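Side-chain contact in ganglioside-induced differentiation-associated protein 2 (Homo sapiens, PDB 4UML), which is of incompletely defined function but carries an amino-terminal macro domain, a fold that in many relatives binds ADP-ribose, and probably acts in signalling: residues I185-V190 with V204-S209. Numbering follows the deposited sequence.
Sequences IALRTV and VVFAVS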
loop_
_atom_site.group_PDB
_atom_site.type_symbol
_atom_site.label_atom_id
_atom_site.label_comp_id
_atom_site.label_asym_id
_atom_site.label_seq_id
_atom_site.Cartn_x
_atom_site.Cartn_y
_atom_site.Cartn_z
ATOM N N ILE A 185 -10.344 5.612 2.880
ATOM C CA ILE A 185 -9.448 5.423 4.025
ATOM C C ILE A 185 -7.999 5.410 3.568
ATOM O O ILE A 185 -7.152 6.096 4.138
ATOM C CB ILE A 185 -9.819 4.140 4.813
ATOM C CG1 ILE A 185 -11.233 4.320 5.392
ATOM C CG2 ILE A 185 -8.795 3.858 5.887
ATOM C CD1 ILE A 185 -11.875 3.067 5.944
ATOM N N ALA A 186 -7.710 4.650 2.518
ATOM C CA ALA A 186 -6.349 4.546 2.016
ATOM C C ALA A 186 -5.801 5.942 1.629
ATOM O O ALA A 186 -4.727 6.350 2.089
ATOM C CB ALA A 186 -6.304 3.611 0.815
ATOM N N LEU A 187 -6.541 6.671 0.813
ATOM C CA LEU A 187 -6.049 7.964 0.328
ATOM C C LEU A 187 -5.974 9.013 1.427
ATOM O O LEU A 187 -5.011 9.785 1.492
ATOM C CB LEU A 187 -6.921 8.455 -0.825
ATOM C CG LEU A 187 -6.955 7.532 -2.041
ATOM C CD1 LEU A 187 -7.857 8.114 -3.096
ATOM C CD2 LEU A 187 -5.554 7.338 -2.569
ATOM N N ARG A 188 -6.994 9.066 2.274
ATOM C CA ARG A 188 -7.009 10.045 3.368
ATOM C C ARG A 188 -5.822 9.842 4.308
ATOM O O ARG A 188 -5.103 10.785 4.690
ATOM C CB ARG A 188 -8.335 9.928 4.124
ATOM C CG ARG A 188 -8.540 10.958 5.222
ATOM C CD ARG A 188 -9.939 10.795 5.812
ATOM N NE ARG A 188 -9.994 9.545 6.570
ATOM C CZ ARG A 188 -11.040 8.733 6.656
ATOM N NH1 ARG A 188 -12.182 9.021 6.053
ATOM N NH2 ARG A 188 -10.937 7.629 7.378
ATOM N N THR A 189 -5.558 8.588 4.644
ATOM C CA THR A 189 -4.464 8.270 5.561
ATOM C C THR A 189 -3.109 8.632 4.975
ATOM O O THR A 189 -2.208 9.196 5.658
ATOM C CB THR A 189 -4.503 6.759 5.920
ATOM O OG1 THR A 189 -5.812 6.429 6.398
ATOM C CG2 THR A 189 -3.456 6.401 6.925
ATOM N N VAL A 190 -2.912 8.317 3.704
ATOM C CA VAL A 190 -1.642 8.649 3.081
ATOM C C VAL A 190 -1.507 10.178 2.931
ATOM O O VAL A 190 -0.422 10.719 3.100
ATOM C CB VAL A 190 -1.477 7.950 1.702
ATOM C CG1 VAL A 190 -0.310 8.501 0.925
ATOM C CG2 VAL A 190 -1.314 6.447 1.876
ATOM N N VAL A 204 5.108 7.379 -2.974
ATOM C CA VAL A 204 4.135 6.390 -2.545
ATOM C C VAL A 204 3.401 5.974 -3.803
ATOM O O VAL A 204 2.885 6.831 -4.545
ATOM C CB VAL A 204 3.171 6.933 -1.483
ATOM C CG1 VAL A 204 2.047 5.933 -1.215
ATOM C CG2 VAL A 204 3.918 7.228 -0.205
ATOM N N VAL A 205 3.417 4.670 -4.079
ATOM C CA VAL A 205 2.787 4.137 -5.252
ATOM C C VAL A 205 1.600 3.319 -4.831
ATOM O O VAL A 205 1.731 2.366 -4.054
ATOM C CB VAL A 205 3.722 3.245 -6.088
ATOM C CG1 VAL A 205 2.994 2.704 -7.311
ATOM C CG2 VAL A 205 4.955 3.994 -6.499
ATOM N N PHE A 206 0.444 3.698 -5.362
ATOM C CA PHE A 206 -0.755 2.883 -5.265
ATOM C C PHE A 206 -0.829 1.997 -6.500
ATOM O O PHE A 206 -1.197 2.480 -7.571
ATOM C CB PHE A 206 -1.981 3.772 -5.161
ATOM C CG PHE A 206 -2.018 4.644 -3.927
ATOM C CD1 PHE A 206 -2.362 4.112 -2.690
ATOM C CD2 PHE A 206 -1.794 6.006 -4.015
ATOM C CE1 PHE A 206 -2.423 4.905 -1.557
ATOM C CE2 PHE A 206 -1.865 6.821 -2.879
ATOM C CZ PHE A 206 -2.171 6.273 -1.642
ATOM N N ALA A 207 -0.408 0.739 -6.346
ATOM C CA ALA A 207 -0.519 -0.291 -7.367
ATOM C C ALA A 207 -1.932 -0.852 -7.394
ATOM O O ALA A 207 -2.424 -1.377 -6.375
ATOM C CB ALA A 207 0.454 -1.418 -7.092
ATOM N N VAL A 208 -2.584 -0.751 -8.547
ATOM C CA VAL A 208 -3.981 -1.169 -8.687
ATOM C C VAL A 208 -4.168 -2.147 -9.850
ATOM O O VAL A 208 -3.325 -2.248 -10.713
ATOM C CB VAL A 208 -4.925 0.029 -8.853
ATOM C CG1 VAL A 208 -4.877 0.907 -7.608
ATOM C CG2 VAL A 208 -4.642 0.847 -10.108
ATOM N N SER A 209 -5.264 -2.894 -9.837
ATOM C CA SER A 209 -5.665 -3.687 -11.005
ATOM C C SER A 209 -6.851 -2.999 -11.644
ATOM O O SER A 209 -7.282 -1.944 -11.188
ATOM C CB SER A 209 -6.041 -5.113 -10.608
ATOM O OG SER A 209 -7.241 -5.111 -9.850
#
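Ile185 O, on the helix that packs against the strand through Leu187 and Val190, accepts two hydrogen bonds from Thr189, from OG1 at 2.6 Å and from the backbone N at 3.0 Å, the two donors approaching from opposite faces of the carbonyl plane. The OG1 bond satisfies the hydroxyl of buried Thr189, whose side chain is touched by Tyr147 and Tyr150 of helix 139-159. The contact itself is apolar and centres on the Phe206 ring. Leu187 CD2 sits over one face, 3.9 Å from the ring centroid and 23° off the normal, a CH-pi contact displaced toward the rim. Val190 CG2 meets Phe206 CZ obliquely at 3.6 Å; with CG1 anti to the backbone N (chi1 168°), Val190 directs that other methyl tip to tip at Val204 CG1, 4.1 Å away. Val204 CG1 lies more loosely over the opposite ring face, toward the rim. An alanine in place of Phe206 is likely to leave Leu187 CD2 and Val190 CG2 without the ring they pack on and open a gap between helix and strand. The axes of 185-190 and 204-208 run antiparallel, at 172°, as expected within a beta-alpha-beta unit, here strand 164-167, helix 179-197 and strand 203-208 of the macro-domain fold.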